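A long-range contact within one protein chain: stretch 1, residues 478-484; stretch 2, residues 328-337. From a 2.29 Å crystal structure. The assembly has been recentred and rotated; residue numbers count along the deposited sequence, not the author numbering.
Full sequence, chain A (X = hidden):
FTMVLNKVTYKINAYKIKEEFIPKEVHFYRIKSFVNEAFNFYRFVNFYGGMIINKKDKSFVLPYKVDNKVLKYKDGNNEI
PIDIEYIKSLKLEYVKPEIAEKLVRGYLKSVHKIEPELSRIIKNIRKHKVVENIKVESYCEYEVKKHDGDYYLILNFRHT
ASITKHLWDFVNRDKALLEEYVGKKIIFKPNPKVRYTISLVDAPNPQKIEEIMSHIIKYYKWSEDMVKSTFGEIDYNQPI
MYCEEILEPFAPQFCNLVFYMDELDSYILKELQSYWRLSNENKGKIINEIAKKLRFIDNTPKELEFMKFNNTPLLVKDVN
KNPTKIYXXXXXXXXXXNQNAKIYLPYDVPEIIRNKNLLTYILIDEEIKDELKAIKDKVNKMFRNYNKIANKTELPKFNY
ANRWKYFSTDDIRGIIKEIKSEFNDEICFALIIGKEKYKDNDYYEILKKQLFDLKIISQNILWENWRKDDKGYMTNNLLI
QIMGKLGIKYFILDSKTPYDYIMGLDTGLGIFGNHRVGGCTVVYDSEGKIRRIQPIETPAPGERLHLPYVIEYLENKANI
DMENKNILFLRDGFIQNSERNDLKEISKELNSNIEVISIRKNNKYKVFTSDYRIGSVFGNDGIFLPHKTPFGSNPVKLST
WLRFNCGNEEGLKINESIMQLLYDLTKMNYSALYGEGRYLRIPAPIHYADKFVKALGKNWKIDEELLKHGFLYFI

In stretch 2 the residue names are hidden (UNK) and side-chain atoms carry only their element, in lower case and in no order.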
# COMPACT_ATOMS: atom_id res chain seq x y z
N LEU A 478 5.84 -2.77 -21.46
CA LEU A 478 5.83 -1.33 -21.67
C LEU A 478 4.50 -0.93 -22.29
O LEU A 478 3.91 0.05 -21.85
CB LEU A 478 7.01 -0.89 -22.57
CG LEU A 478 7.04 0.58 -23.01
CD1 LEU A 478 7.20 1.52 -21.81
CD2 LEU A 478 8.13 0.83 -24.06
N LEU A 479 4.04 -1.69 -23.30
CA LEU A 479 2.76 -1.43 -23.97
C LEU A 479 1.57 -1.63 -23.04
O LEU A 479 0.66 -0.82 -23.08
CB LEU A 479 2.62 -2.20 -25.30
CG LEU A 479 3.53 -1.70 -26.44
CD1 LEU A 479 3.50 -2.65 -27.62
CD2 LEU A 479 3.16 -0.28 -26.87
N ILE A 480 1.63 -2.65 -22.13
CA ILE A 480 0.60 -2.91 -21.12
C ILE A 480 0.43 -1.68 -20.23
O ILE A 480 -0.69 -1.21 -20.01
CB ILE A 480 0.90 -4.19 -20.27
CG1 ILE A 480 0.70 -5.48 -21.10
CG2 ILE A 480 0.04 -4.22 -18.99
CD1 ILE A 480 1.39 -6.69 -20.58
N GLN A 481 1.56 -1.13 -19.76
CA GLN A 481 1.59 0.04 -18.89
C GLN A 481 1.12 1.31 -19.59
O GLN A 481 0.39 2.08 -18.97
CB GLN A 481 2.94 0.20 -18.19
CG GLN A 481 2.84 1.12 -16.98
CD GLN A 481 3.80 0.81 -15.88
OE1 GLN A 481 4.10 -0.34 -15.57
NE2 GLN A 481 4.24 1.85 -15.20
N ILE A 482 1.48 1.49 -20.89
CA ILE A 482 1.06 2.63 -21.71
C ILE A 482 -0.47 2.63 -21.86
O ILE A 482 -1.10 3.67 -21.68
CB ILE A 482 1.82 2.66 -23.07
CG1 ILE A 482 3.29 3.11 -22.87
CG2 ILE A 482 1.10 3.54 -24.11
CD1 ILE A 482 4.24 3.06 -24.16
N MET A 483 -1.06 1.44 -22.15
CA MET A 483 -2.52 1.24 -22.27
C MET A 483 -3.24 1.66 -20.99
O MET A 483 -4.26 2.36 -21.07
CB MET A 483 -2.87 -0.23 -22.62
CG MET A 483 -2.35 -0.71 -23.97
SD MET A 483 -2.95 0.17 -25.42
CE MET A 483 -1.55 1.21 -25.76
N GLY A 484 -2.70 1.24 -19.84
CA GLY A 484 -3.23 1.56 -18.52
C GLY A 484 -3.21 3.05 -18.24
O GLY A 484 -4.19 3.61 -17.76
N UNK A 328 -2.58 -15.20 -19.32
CA UNK A 328 -1.55 -14.26 -18.89
C UNK A 328 -1.44 -13.09 -19.87
O UNK A 328 -1.79 -13.25 -21.03
c UNK A 328 -0.21 -14.99 -18.75
o UNK A 328 0.79 -14.15 -18.20
N UNK A 329 -0.96 -11.93 -19.41
CA UNK A 329 -0.79 -10.75 -20.28
C UNK A 329 0.59 -10.79 -20.99
O UNK A 329 0.89 -9.92 -21.81
c UNK A 329 -1.03 -9.44 -19.52
o UNK A 329 -0.09 -9.35 -18.44
c UNK A 329 -2.46 -9.28 -19.01
N UNK A 330 1.41 -11.83 -20.68
CA UNK A 330 2.75 -12.04 -21.23
C UNK A 330 2.78 -12.23 -22.76
O UNK A 330 3.86 -12.20 -23.36
o UNK A 330 1.85 -14.80 -21.27
c UNK A 330 2.90 -14.57 -20.65
n UNK A 330 3.59 -15.55 -20.09
c UNK A 330 3.48 -13.18 -20.50
N UNK A 331 1.58 -12.41 -23.36
CA UNK A 331 1.38 -12.60 -24.80
C UNK A 331 0.40 -11.57 -25.41
O UNK A 331 -0.08 -11.78 -26.52
o UNK A 331 -0.30 -14.31 -24.46
c UNK A 331 0.94 -14.04 -25.12
c UNK A 331 2.00 -15.09 -24.77
N UNK A 332 0.10 -10.47 -24.68
CA UNK A 332 -0.83 -9.45 -25.17
C UNK A 332 -0.34 -8.71 -26.42
O UNK A 332 -1.13 -8.43 -27.32
c UNK A 332 -3.69 -8.63 -24.08
c UNK A 332 -2.51 -7.70 -24.17
c UNK A 332 -1.19 -8.46 -24.05
c UNK A 332 -2.64 -6.69 -23.05
N UNK A 333 0.98 -8.42 -26.47
CA UNK A 333 1.62 -7.71 -27.58
C UNK A 333 2.76 -8.51 -28.21
O UNK A 333 3.72 -7.93 -28.70
c UNK A 333 0.69 -5.32 -25.30
c UNK A 333 -1.02 -3.69 -25.74
c UNK A 333 2.10 -6.31 -27.14
c UNK A 333 0.29 -4.60 -27.54
c UNK A 333 1.00 -5.40 -26.65
c UNK A 333 -0.32 -4.47 -24.84
c UNK A 333 -0.72 -3.74 -27.08
N UNK A 334 2.64 -9.85 -28.22
CA UNK A 334 3.64 -10.72 -28.84
C UNK A 334 3.62 -10.58 -30.38
O UNK A 334 4.64 -10.80 -31.03
c UNK A 334 3.54 -12.14 -28.30
c UNK A 334 4.35 -12.33 -27.02
o UNK A 334 2.17 -12.45 -28.05
N UNK A 335 2.46 -10.14 -30.93
CA UNK A 335 2.21 -9.86 -32.34
C UNK A 335 3.00 -8.65 -32.87
O UNK A 335 3.02 -8.41 -34.09
c UNK A 335 -0.76 -4.65 -31.61
c UNK A 335 -0.89 -6.87 -30.78
c UNK A 335 -0.65 -9.08 -30.53
c UNK A 335 0.28 -6.45 -32.86
n UNK A 335 -1.18 -7.94 -29.97
c UNK A 335 -1.21 -5.51 -30.63
c UNK A 335 -0.03 -5.11 -32.72
c UNK A 335 0.70 -9.72 -32.62
c UNK A 335 -0.01 -8.77 -31.70
c UNK A 335 -0.15 -7.36 -31.88
N UNK A 336 3.66 -7.89 -31.97
CA UNK A 336 4.50 -6.74 -32.33
C UNK A 336 5.75 -7.27 -33.05
O UNK A 336 6.12 -6.71 -34.08
c UNK A 336 4.83 -5.87 -31.07
c UNK A 336 3.55 -5.19 -30.49
c UNK A 336 3.00 -3.96 -31.20
c UNK A 336 5.97 -4.85 -31.30
N UNK A 337 6.35 -8.36 -32.54
CA UNK A 337 7.53 -8.98 -33.14
C UNK A 337 7.13 -10.18 -34.00
O UNK A 337 7.38 -10.17 -35.21
c UNK A 337 10.43 -7.74 -31.64
c UNK A 337 8.55 -9.39 -32.06
c UNK A 337 8.53 -7.67 -30.20
c UNK A 337 11.01 -6.69 -30.93
c UNK A 337 9.10 -6.61 -29.49
o UNK A 337 10.91 -5.09 -29.16
c UNK A 337 9.17 -8.24 -31.30
c UNK A 337 10.34 -6.13 -29.86

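Position 328 carries one carbon followed by one oxygen, a short hydroxyl arm out of reach of the helix 478-484; it is Ser 328. At 329 a single carbon bears one oxygen and one carbon; its CA-to-CB bond points toward the helix, and its atoms meet the end of Ile 480. This is Thr 329. Its backbone O lies 3.5 Å from CD1 of Ile 480 and its OG1 3.7 Å from that same CD1, so a methyl packs against polar atoms that are satisfied by other partners: OG1 bonds elsewhere in the structure, and O accepts the backbone N of position 332 at 3.0 Å.

Position 330 has two carbons, the second holding one oxygen and one nitrogen. The CA-to-CB bond points away from the helix, and the amide makes no contact with it: Asn 330. Its backbone N makes a weak hydrogen bond to OG of Ser 328, 3.5 Å long. The fork of oxygen and carbon returns at 331; its CA-to-CB bond again points away, giving Thr 331.

Four carbons forked at the second mark 332. One branch tip comes within 4.1 Å of CG1 of Ile 480, a light apolar touch, and the residue is Leu 332. At 333 one carbon leads to a ring of six carbons with no oxygen, lying beneath CB of Leu 479 and also reaching Ile 480 and Met 483: Phe 333.

Position 334 again has one carbon bearing an oxygen and a carbon, out of reach of stretch 1; Thr 334 turns its OG1 back to O of Thr 331 at 2.8 Å. Position 335 has one carbon and then fused five- and six-membered rings holding eight carbons and one nitrogen; it makes no contact with stretch 1. It is Trp 335, whose NE1 makes a weak hydrogen bond to O of Leu 332 at 2.7 Å. At 336 four carbons fork at the first, one arm two carbons long; the inner carbon of that arm meets CD1 of Leu 479 at 3.8 Å, and this is Ile 336. The six-carbon ring of 337 bears an oxygen, so it is Tyr 337, and it makes no contact with the helix.

No hydrogen bond crosses this contact; shape and apolar packing carry it. Phe 333 is the centrepiece: CB of Leu 479 sits 3.6 Å from its ring centroid, only 9° off the normal, a CH-pi contact over one face, while CG of Met 483 approaches its CZ obliquely at 3.7 Å. Leu 479 and Met 483, one helical turn apart, thus share one ring. The design rule is a compact loop that bonds to itself and offers an aromatic ring, with Leu 332 just before it and Ile 336 three residues after it adding aliphatic contacts, to a buried helix.

Stretch 2, residues 328-337: STNTLFTWIY
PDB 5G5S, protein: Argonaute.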